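Local structure of trehalose-6-phosphate phosphatase (Candida albicans, 5DXI) at residues 21-26 with 59-64; 38-43 with 141-146; 226-231 with 264-269. The protein belongs to the trehalose-phosphatase family of the HAD superfamily and holds a magnesium ion, a beryllium trifluoride ion and a glycan in its pocket. All coordinates share one frame; numbering follows the deposited sequence.

Contact 1: 21-26 with 59-64; sequences QRRLFL and DPKNQI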
loop_
_atom_site.group_PDB
_atom_site.type_symbol
_atom_site.label_atom_id
_atom_site.label_comp_id
_atom_site.label_asym_id
_atom_site.label_seq_id
_atom_site.Cartn_x
_atom_site.Cartn_y
_atom_site.Cartn_z
ATOM N N GLN A 21 14.859 11.129 14.065
ATOM C CA GLN A 21 16.057 11.249 13.230
ATOM C C GLN A 21 16.009 10.375 11.975
ATOM O O GLN A 21 16.577 10.739 10.945
ATOM C CB GLN A 21 17.310 10.883 14.023
ATOM C CG GLN A 21 17.662 11.803 15.166
ATOM C CD GLN A 21 18.958 11.381 15.835
ATOM O OE1 GLN A 21 20.004 11.303 15.186
ATOM N NE2 GLN A 21 18.897 11.100 17.136
ATOM N N ARG A 22 15.347 9.223 12.064
ATOM C CA ARG A 22 15.333 8.261 10.958
ATOM C C ARG A 22 13.899 7.928 10.568
ATOM O O ARG A 22 13.266 7.027 11.119
ATOM C CB ARG A 22 16.103 6.998 11.342
ATOM C CG ARG A 22 17.577 7.268 11.617
ATOM C CD ARG A 22 18.257 6.089 12.277
ATOM N NE ARG A 22 17.670 5.784 13.583
ATOM C CZ ARG A 22 18.000 6.400 14.715
ATOM N NH1 ARG A 22 18.911 7.365 14.709
ATOM N NH2 ARG A 22 17.411 6.057 15.850
ATOM N N ARG A 23 13.404 8.657 9.582
ATOM C CA ARG A 23 12.002 8.601 9.254
ATOM C C ARG A 23 11.758 7.714 8.046
ATOM O O ARG A 23 12.486 7.791 7.052
ATOM C CB ARG A 23 11.516 10.017 9.005
ATOM C CG ARG A 23 11.979 10.956 10.126
ATOM C CD ARG A 23 11.234 12.244 10.073
ATOM N NE ARG A 23 11.755 13.287 10.957
ATOM C CZ ARG A 23 12.412 14.365 10.541
ATOM N NH1 ARG A 23 12.666 14.535 9.249
ATOM N NH2 ARG A 23 12.832 15.264 11.426
ATOM N N LEU A 24 10.724 6.888 8.120
ATOM C CA LEU A 24 10.356 6.019 7.005
ATOM C C LEU A 24 8.883 6.189 6.663
ATOM O O LEU A 24 7.986 5.875 7.475
ATOM C CB LEU A 24 10.655 4.557 7.337
ATOM C CG LEU A 24 10.293 3.486 6.310
ATOM C CD1 LEU A 24 11.089 3.651 5.013
ATOM C CD2 LEU A 24 10.519 2.102 6.910
ATOM N N PHE A 25 8.636 6.690 5.460
ATOM C CA PHE A 25 7.290 6.857 4.939
ATOM C C PHE A 25 6.924 5.702 4.011
ATOM O O PHE A 25 7.676 5.376 3.075
ATOM C CB PHE A 25 7.170 8.195 4.188
ATOM C CG PHE A 25 7.349 9.402 5.073
ATOM C CD1 PHE A 25 6.266 9.956 5.742
ATOM C CD2 PHE A 25 8.608 9.960 5.268
ATOM C CE1 PHE A 25 6.432 11.061 6.570
ATOM C CE2 PHE A 25 8.780 11.061 6.098
ATOM C CZ PHE A 25 7.688 11.616 6.745
ATOM N N LEU A 26 5.759 5.110 4.257
ATOM C CA LEU A 26 5.293 3.939 3.525
ATOM C C LEU A 26 3.927 4.228 2.930
ATOM O O LEU A 26 2.878 4.022 3.570
ATOM C CB LEU A 26 5.231 2.727 4.450
ATOM C CG LEU A 26 6.537 2.479 5.199
ATOM C CD1 LEU A 26 6.285 1.647 6.478
ATOM C CD2 LEU A 26 7.560 1.806 4.292
ATOM N N ASP A 59 15.060 15.975 2.647
ATOM C CA ASP A 59 15.595 15.794 3.988
ATOM C C ASP A 59 16.246 14.417 4.072
ATOM O O ASP A 59 15.582 13.395 3.902
ATOM C CB ASP A 59 14.478 15.957 5.029
ATOM C CG ASP A 59 14.999 16.044 6.457
ATOM O OD1 ASP A 59 16.103 15.533 6.755
ATOM O OD2 ASP A 59 14.281 16.629 7.293
ATOM N N PRO A 60 17.565 14.385 4.299
ATOM C CA PRO A 60 18.268 13.099 4.355
ATOM C C PRO A 60 17.824 12.233 5.549
ATOM O O PRO A 60 18.159 11.046 5.587
ATOM C CB PRO A 60 19.742 13.506 4.472
ATOM C CG PRO A 60 19.708 14.877 5.064
ATOM C CD PRO A 60 18.472 15.526 4.508
ATOM N N LYS A 61 17.095 12.809 6.507
ATOM C CA LYS A 61 16.512 12.003 7.585
ATOM C C LYS A 61 15.363 11.132 7.078
ATOM O O LYS A 61 14.997 10.138 7.716
ATOM C CB LYS A 61 16.000 12.885 8.732
ATOM C CG LYS A 61 17.068 13.638 9.511
ATOM C CD LYS A 61 16.431 14.528 10.576
ATOM C CE LYS A 61 17.484 15.274 11.389
ATOM N NZ LYS A 61 16.910 16.403 12.185
ATOM N N ASN A 62 14.813 11.494 5.924
ATOM C CA ASN A 62 13.621 10.828 5.408
ATOM C C ASN A 62 13.910 9.802 4.312
ATOM O O ASN A 62 14.715 10.050 3.415
ATOM C CB ASN A 62 12.638 11.862 4.871
ATOM C CG ASN A 62 12.079 12.757 5.961
ATOM O OD1 ASN A 62 12.155 12.436 7.148
ATOM N ND2 ASN A 62 11.527 13.894 5.559
ATOM N N GLN A 63 13.236 8.658 4.393
ATOM C CA GLN A 63 13.192 7.683 3.305
ATOM C C GLN A 63 11.731 7.447 2.933
ATOM O O GLN A 63 10.904 7.122 3.794
ATOM C CB GLN A 63 13.847 6.364 3.706
ATOM C CG GLN A 63 15.339 6.433 3.959
ATOM C CD GLN A 63 16.105 6.765 2.699
ATOM O OE1 GLN A 63 16.188 5.948 1.781
ATOM N NE2 GLN A 63 16.665 7.968 2.645
ATOM N N ILE A 64 11.400 7.622 1.662
ATOM C CA ILE A 64 10.010 7.496 1.245
ATOM C C ILE A 64 9.807 6.363 0.249
ATOM O O ILE A 64 10.527 6.261 -0.749
ATOM C CB ILE A 64 9.497 8.793 0.615
ATOM C CG1 ILE A 64 9.685 9.969 1.575
ATOM C CG2 ILE A 64 8.034 8.643 0.207
ATOM C CD1 ILE A 64 9.456 11.316 0.893
#

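Contact 2: 38-43 with 141-146; sequences QDPAAA and TWHYRR. With GLC (alpha-D-glucopyranose), chain C; GLC (alpha-D-glucopyranose), chain B.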
loop_
_atom_site.group_PDB
_atom_site.type_symbol
_atom_site.label_atom_id
_atom_site.label_comp_id
_atom_site.label_asym_id
_atom_site.label_seq_id
_atom_site.Cartn_x
_atom_site.Cartn_y
_atom_site.Cartn_z
ATOM N N GLN A 38 -12.468 6.720 -12.184
ATOM C CA GLN A 38 -13.043 5.752 -13.106
ATOM C C GLN A 38 -11.968 5.104 -14.002
ATOM O O GLN A 38 -11.944 3.884 -14.217
ATOM C CB GLN A 38 -14.108 6.457 -13.957
ATOM C CG GLN A 38 -15.306 7.003 -13.140
ATOM C CD GLN A 38 -15.035 8.372 -12.458
ATOM O OE1 GLN A 38 -13.956 8.961 -12.588
ATOM N NE2 GLN A 38 -16.019 8.858 -11.722
ATOM N N ASP A 39 -11.086 5.942 -14.526
ATOM C CA ASP A 39 -10.051 5.514 -15.461
ATOM C C ASP A 39 -8.706 5.476 -14.739
ATOM O O ASP A 39 -8.191 6.522 -14.343
ATOM C CB ASP A 39 -10.025 6.463 -16.665
ATOM C CG ASP A 39 -8.943 6.120 -17.679
ATOM O OD1 ASP A 39 -8.173 5.153 -17.478
ATOM O OD2 ASP A 39 -8.885 6.827 -18.710
ATOM N N PRO A 40 -8.138 4.264 -14.552
ATOM C CA PRO A 40 -6.885 4.146 -13.792
ATOM C C PRO A 40 -5.758 4.976 -14.384
ATOM O O PRO A 40 -4.907 5.455 -13.630
ATOM C CB PRO A 40 -6.572 2.643 -13.854
ATOM C CG PRO A 40 -7.922 1.993 -14.025
ATOM C CD PRO A 40 -8.692 2.946 -14.913
ATOM N N ALA A 41 -5.765 5.178 -15.703
ATOM C CA ALA A 41 -4.697 5.939 -16.355
ATOM C C ALA A 41 -4.743 7.417 -15.983
ATOM O O ALA A 41 -3.754 8.142 -16.164
ATOM C CB ALA A 41 -4.772 5.778 -17.874
ATOM N N ALA A 42 -5.886 7.850 -15.465
ATOM C CA ALA A 42 -6.107 9.246 -15.086
ATOM C C ALA A 42 -5.709 9.545 -13.642
ATOM O O ALA A 42 -5.821 10.687 -13.197
ATOM C CB ALA A 42 -7.566 9.610 -15.291
ATOM N N ALA A 43 -5.261 8.523 -12.909
ATOM C CA ALA A 43 -4.914 8.677 -11.496
ATOM C C ALA A 43 -3.543 9.309 -11.338
ATOM O O ALA A 43 -2.610 8.686 -10.825
ATOM C CB ALA A 43 -4.960 7.315 -10.765
ATOM N N THR A 141 -5.824 -8.412 -12.306
ATOM C CA THR A 141 -6.879 -7.600 -11.724
ATOM C C THR A 141 -8.135 -7.643 -12.581
ATOM O O THR A 141 -8.070 -7.441 -13.788
ATOM C CB THR A 141 -6.425 -6.130 -11.577
ATOM O OG1 THR A 141 -5.221 -6.075 -10.807
ATOM C CG2 THR A 141 -7.490 -5.306 -10.894
ATOM N N TRP A 142 -9.276 -7.924 -11.962
ATOM C CA TRP A 142 -10.540 -7.773 -12.667
ATOM C C TRP A 142 -11.253 -6.529 -12.146
ATOM O O TRP A 142 -11.580 -6.440 -10.959
ATOM C CB TRP A 142 -11.416 -9.017 -12.517
ATOM C CG TRP A 142 -12.717 -8.917 -13.274
ATOM C CD1 TRP A 142 -12.880 -8.775 -14.630
ATOM C CD2 TRP A 142 -14.035 -8.953 -12.714
ATOM N NE1 TRP A 142 -14.221 -8.714 -14.943
ATOM C CE2 TRP A 142 -14.949 -8.827 -13.785
ATOM C CE3 TRP A 142 -14.531 -9.081 -11.413
ATOM C CZ2 TRP A 142 -16.329 -8.824 -13.590
ATOM C CZ3 TRP A 142 -15.904 -9.083 -11.220
ATOM C CH2 TRP A 142 -16.787 -8.951 -12.302
ATOM N N HIS A 143 -11.458 -5.569 -13.043
ATOM C CA HIS A 143 -12.106 -4.299 -12.719
ATOM C C HIS A 143 -13.598 -4.313 -13.053
ATOM O O HIS A 143 -13.970 -4.705 -14.152
ATOM C CB HIS A 143 -11.467 -3.149 -13.492
ATOM C CG HIS A 143 -10.070 -2.814 -13.076
ATOM N ND1 HIS A 143 -9.789 -2.024 -11.980
ATOM C CD2 HIS A 143 -8.875 -3.127 -13.631
ATOM C CE1 HIS A 143 -8.482 -1.866 -11.880
ATOM N NE2 HIS A 143 -7.903 -2.528 -12.866
ATOM N N TYR A 144 -14.444 -3.854 -12.134
ATOM C CA TYR A 144 -15.867 -3.716 -12.458
ATOM C C TYR A 144 -16.469 -2.385 -11.998
ATOM O O TYR A 144 -17.685 -2.275 -11.834
ATOM C CB TYR A 144 -16.676 -4.884 -11.875
ATOM C CG TYR A 144 -16.612 -5.066 -10.377
ATOM C CD1 TYR A 144 -17.565 -4.487 -9.548
ATOM C CD2 TYR A 144 -15.616 -5.838 -9.788
ATOM C CE1 TYR A 144 -17.525 -4.662 -8.168
ATOM C CE2 TYR A 144 -15.567 -6.023 -8.400
ATOM C CZ TYR A 144 -16.522 -5.426 -7.599
ATOM O OH TYR A 144 -16.493 -5.585 -6.230
ATOM N N ARG A 145 -15.623 -1.377 -11.802
ATOM C CA ARG A 145 -16.099 -0.059 -11.385
ATOM C C ARG A 145 -17.074 0.529 -12.422
ATOM O O ARG A 145 -18.086 1.126 -12.069
ATOM C CB ARG A 145 -14.917 0.890 -11.143
ATOM C CG ARG A 145 -15.309 2.302 -10.711
ATOM C CD ARG A 145 -14.108 3.057 -10.156
ATOM N NE ARG A 145 -13.505 2.340 -9.023
ATOM C CZ ARG A 145 -13.994 2.331 -7.785
ATOM N NH1 ARG A 145 -15.113 3.006 -7.502
ATOM N NH2 ARG A 145 -13.375 1.642 -6.820
ATOM N N ARG A 146 -16.774 0.334 -13.700
ATOM C CA ARG A 146 -17.581 0.908 -14.782
ATOM C C ARG A 146 -18.875 0.148 -15.074
ATOM O O ARG A 146 -19.672 0.584 -15.899
ATOM C CB ARG A 146 -16.747 0.967 -16.056
ATOM C CG ARG A 146 -15.556 1.899 -15.990
ATOM C CD ARG A 146 -14.803 1.828 -17.307
ATOM N NE ARG A 146 -13.734 2.818 -17.435
ATOM C CZ ARG A 146 -12.600 2.601 -18.102
ATOM N NH1 ARG A 146 -12.382 1.420 -18.668
ATOM N NH2 ARG A 146 -11.676 3.554 -18.192
HETATM C C1 GLC C . -7.725 1.239 -8.099
HETATM C C2 GLC C . -9.176 0.843 -7.930
HETATM C C3 GLC C . -9.924 1.011 -9.246
HETATM C C4 GLC C . -9.814 2.455 -9.728
HETATM C C5 GLC C . -8.336 2.810 -9.867
HETATM C C6 GLC C . -8.113 4.267 -10.250
HETATM O O2 GLC C . -9.291 -0.512 -7.506
HETATM O O3 GLC C . -11.290 0.636 -9.048
HETATM O O4 GLC C . -10.437 2.601 -11.007
HETATM O O5 GLC C . -7.665 2.579 -8.615
HETATM O O6 GLC C . -8.493 5.097 -9.136
HETATM C C1 GLC B . -5.742 0.762 -9.302
HETATM C C2 GLC B . -5.147 -0.123 -10.389
HETATM C C3 GLC B . -4.938 -1.537 -9.838
HETATM C C4 GLC B . -4.066 -1.467 -8.597
HETATM C C5 GLC B . -4.730 -0.545 -7.578
HETATM C C6 GLC B . -3.817 -0.364 -6.380
HETATM O O1 GLC B . -7.052 0.311 -8.964
HETATM O O2 GLC B . -6.036 -0.143 -11.502
HETATM O O3 GLC B . -4.287 -2.345 -10.809
HETATM O O4 GLC B . -3.898 -2.779 -8.020
HETATM O O5 GLC B . -4.933 0.747 -8.125
HETATM O O6 GLC B . -2.642 0.344 -6.793
#

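Contact 3: 226-231 with 264-269; sequences DFMLCL and YGVYPV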
loop_
_atom_site.group_PDB
_atom_site.type_symbol
_atom_site.label_atom_id
_atom_site.label_comp_id
_atom_site.label_asym_id
_atom_site.label_seq_id
_atom_site.Cartn_x
_atom_site.Cartn_y
_atom_site.Cartn_z
ATOM N N ASP A 226 12.845 5.521 13.581
ATOM C CA ASP A 226 12.231 5.875 14.856
ATOM C C ASP A 226 10.926 6.623 14.614
ATOM O O ASP A 226 10.270 7.084 15.551
ATOM C CB ASP A 226 13.193 6.708 15.708
ATOM C CG ASP A 226 13.683 7.954 14.986
ATOM O OD1 ASP A 226 13.436 8.083 13.764
ATOM O OD2 ASP A 226 14.331 8.800 15.635
ATOM N N PHE A 227 10.558 6.718 13.340
ATOM C CA PHE A 227 9.310 7.328 12.897
ATOM C C PHE A 227 8.861 6.614 11.632
ATOM O O PHE A 227 9.573 6.623 10.623
ATOM C CB PHE A 227 9.496 8.825 12.627
ATOM C CG PHE A 227 8.251 9.525 12.153
ATOM C CD1 PHE A 227 7.418 10.170 13.051
ATOM C CD2 PHE A 227 7.918 9.551 10.812
ATOM C CE1 PHE A 227 6.271 10.827 12.620
ATOM C CE2 PHE A 227 6.773 10.200 10.372
ATOM C CZ PHE A 227 5.949 10.840 11.275
ATOM N N MET A 228 7.697 5.984 11.686
ATOM C CA MET A 228 7.152 5.291 10.531
ATOM C C MET A 228 5.714 5.734 10.287
ATOM O O MET A 228 4.844 5.561 11.149
ATOM C CB MET A 228 7.224 3.767 10.726
ATOM C CG MET A 228 8.637 3.180 10.696
ATOM S SD MET A 228 8.981 2.058 12.073
ATOM C CE MET A 228 9.141 3.240 13.415
ATOM N N LEU A 229 5.462 6.319 9.121
ATOM C CA LEU A 229 4.104 6.726 8.776
ATOM C C LEU A 229 3.646 5.934 7.565
ATOM O O LEU A 229 4.275 5.972 6.498
ATOM C CB LEU A 229 4.016 8.224 8.501
ATOM C CG LEU A 229 2.685 8.724 7.940
ATOM C CD1 LEU A 229 1.541 8.439 8.928
ATOM C CD2 LEU A 229 2.752 10.223 7.607
ATOM N N CYS A 230 2.554 5.207 7.741
ATOM C CA CYS A 230 2.070 4.302 6.709
ATOM C C CYS A 230 0.608 4.589 6.411
ATOM O O CYS A 230 -0.231 4.576 7.321
ATOM C CB CYS A 230 2.254 2.853 7.156
ATOM S SG CYS A 230 1.618 1.580 6.042
ATOM N N LEU A 231 0.307 4.840 5.138
ATOM C CA LEU A 231 -1.041 5.194 4.712
ATOM C C LEU A 231 -1.561 4.276 3.613
ATOM O O LEU A 231 -0.831 3.964 2.664
ATOM C CB LEU A 231 -1.081 6.643 4.221
ATOM C CG LEU A 231 -0.794 7.697 5.294
ATOM C CD1 LEU A 231 0.062 8.818 4.697
ATOM C CD2 LEU A 231 -2.100 8.243 5.897
ATOM N N TYR A 264 6.972 3.862 19.792
ATOM C CA TYR A 264 8.126 3.583 18.965
ATOM C C TYR A 264 8.027 4.356 17.647
ATOM O O TYR A 264 8.786 4.105 16.711
ATOM C CB TYR A 264 8.247 2.086 18.716
ATOM C CG TYR A 264 8.474 1.297 19.990
ATOM C CD1 TYR A 264 9.668 1.410 20.698
ATOM C CD2 TYR A 264 7.508 0.425 20.469
ATOM C CE1 TYR A 264 9.883 0.686 21.858
ATOM C CE2 TYR A 264 7.713 -0.302 21.623
ATOM C CZ TYR A 264 8.901 -0.166 22.314
ATOM O OH TYR A 264 9.104 -0.894 23.462
ATOM N N GLY A 265 7.088 5.296 17.584
ATOM C CA GLY A 265 6.924 6.114 16.392
ATOM C C GLY A 265 6.199 5.434 15.239
ATOM O O GLY A 265 6.297 5.883 14.094
ATOM N N VAL A 266 5.423 4.393 15.535
ATOM C CA VAL A 266 4.757 3.635 14.481
ATOM C C VAL A 266 3.324 4.128 14.231
ATOM O O VAL A 266 2.458 4.030 15.104
ATOM C CB VAL A 266 4.732 2.137 14.824
ATOM C CG1 VAL A 266 4.127 1.336 13.684
ATOM C CG2 VAL A 266 6.139 1.646 15.124
ATOM N N TYR A 267 3.063 4.640 13.029
ATOM C CA TYR A 267 1.735 5.175 12.742
ATOM C C TYR A 267 1.094 4.544 11.492
ATOM O O TYR A 267 1.237 5.055 10.371
ATOM C CB TYR A 267 1.790 6.699 12.595
ATOM C CG TYR A 267 2.334 7.426 13.815
ATOM C CD1 TYR A 267 1.510 7.751 14.891
ATOM C CD2 TYR A 267 3.667 7.823 13.870
ATOM C CE1 TYR A 267 2.005 8.422 16.003
ATOM C CE2 TYR A 267 4.170 8.497 14.966
ATOM C CZ TYR A 267 3.336 8.793 16.030
ATOM O OH TYR A 267 3.852 9.468 17.110
ATOM N N PRO A 268 0.395 3.413 11.677
ATOM C CA PRO A 268 -0.399 2.884 10.565
ATOM C C PRO A 268 -1.753 3.579 10.511
ATOM O O PRO A 268 -2.518 3.545 11.480
ATOM C CB PRO A 268 -0.547 1.402 10.896
ATOM C CG PRO A 268 -0.386 1.321 12.394
ATOM C CD PRO A 268 0.393 2.522 12.858
ATOM N N VAL A 269 -2.047 4.194 9.371
ATOM C CA VAL A 269 -3.196 5.079 9.258
ATOM C C VAL A 269 -4.042 4.712 8.043
ATOM O O VAL A 269 -3.550 4.718 6.912
ATOM C CB VAL A 269 -2.747 6.553 9.141
ATOM C CG1 VAL A 269 -3.955 7.471 9.118
ATOM C CG2 VAL A 269 -1.807 6.923 10.288
#

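Contact 1: 21-26 with 59-64
D59 meets R23 in a salt bridge: NH1 of R23 lies 3.3 Å from OD2 of D59, within the guanidinium plane but well above that of the carboxylate, and the two flat groups stand almost perpendicular (87°). OD1 of D59 turns back to the backbone N of K61 in an Asx turn, set inside the type I turn D59-N62 that leads from helix 47-58 into strand 62-67. K61 lays its CB over one face of the R23 guanidinium, 3.8 Å from NH1, while its carbonyl O accepts the backbone N of R23 at 2.9 Å. This starts the parallel ladder of a beta-alpha-beta unit, strand 23-27, helix 47-58 and strand 62-67. N62 adds a second grip on the arginine, its OD1 taking R23 NH1 at 3.0 Å in a nearly straight bond (168°); the R23 chain is extended from CG to NE, and NE itself bonds to S20 OG. The amide ND2 of N62 faces elsewhere, to Y17 OH and L56 O, and N62 CG sits at the edge of the F25 ring, 3.7 Å from CE2. Q63 carries the ladder on, its N bonding to R23 O and its O receiving F25 N, and on the other face of the sheet its CB touches L24 CD1. I64 closes the row with CG1 at 3.8 Å from F25 CD2. R23 NH1 thus shares its reach between a carboxylate and an amide oxygen, and D59 probably offsets the charge of the buried arginine, close to which K61 brings a like charge.

Contact 2: 38-43 with 141-146
Q38 and R145 bring the two backbones to 6.8 Å between their CA atoms, whereas the CA atoms of P40 and H143 are 10.0 Å apart; the two alpha-D-glucopyranose units touch residues of both segments. At the outer side, D39 and R146 lie side by side and point the same way. NH2 of R146 comes within 3.7 Å of D39 CB, and the salt bridge to D39 OD1 is long, at 3.9 Å, with the carboxylate and guanidinium planes 62° apart. The same OD1 accepts the backbone N of A41, an Asx turn that leads into the 3-10 turn 40-42. Loop 38-43 follows strand 23-27 of the HAD core, whereas 141-146 holds the end of strand 140-143 and the loop after it, in a separate four-stranded antiparallel sheet consistent with the cap of a HAD phosphatase; the two parts of the fold meet here at the glycan pocket. P40 CG is 4.5 Å from H143 CE1, a loose approach, and P40 CB and CG also lie against O2 of the chain B glucose. The imidazole presents its rim to that sugar: CE1 of H143 is only 3.0 Å from O2 of the chain B glucose. Its NE2 is bonded to E134 OE1, and T141 CG2 lies over one ring face, offset toward the rim. R145 reaches the other glucose. A bend in its chain at CG-CD (chi3 -57°) places NE for a 2.8 Å bond to O3 of the chain C glucose, nearly straight at 163°, while NH2 of R145 adds a weak one to the same O3 at 3.2 Å, with that oxygen in the guanidinium plane.

Contact 3: 226-231 with 264-269
The rings of F227 and Y267 meet obliquely, their planes at 49° and their centroids 5.7 Å apart; CE1 of F227 comes to 3.9 Å from CE2 of Y267. M228 O lies near the plane of the Y267 ring, at its edge, and both rings pack against L13 and N16 of helix 10-19. They belong to a beta-alpha-beta unit of the HAD core, in which strands 227-232 and 266-271, joined through helix 235-253, run side by side in parallel. Four backbone bonds lace them, from M228 N to G265 O, Y267 N to M228 O, C230 N to Y267 O and V269 N to C230 O. At the start of the ladder G265 has a positive phi of 78°, and its CA approaches D226 O at 3.6 Å, close enough for a CA-H...O contact. On the sheet face opposite the rings, the M228 chain bends at chi2 and chi3 and CE ends 3.4 Å from Y264 O and 3.8 Å from V266 CG2. On the face of the rings, L229 CD1 touches V269 CG2, and L231 lies alongside V269 with its CD2 3.7 Å from V269 CB.

Contacts 1 and 3 belong to one mixed sheet, where strands 62-67, 23-27, 227-232 and 266-271 are successive parallel neighbours. Their centres are about 11 Å apart and they touch: L24 N lies 2.8 Å from F227 O, a probable hydrogen bond, and F25 CE1 packs on F227 CE2. Contact 2 lies on the opposite side of the chain's centre, its own centre about 31 Å from that of contact 1 and 29 Å from that of contact 3, where the second sheet meets a core loop. Along the chain contacts 1 and 2 interleave, and contact 3 follows both. The adjoining strands 23-27 of contact 1 and 227-232 of contact 3 lead at their C-terminal ends to the magnesium ligands D28, D30 and D233.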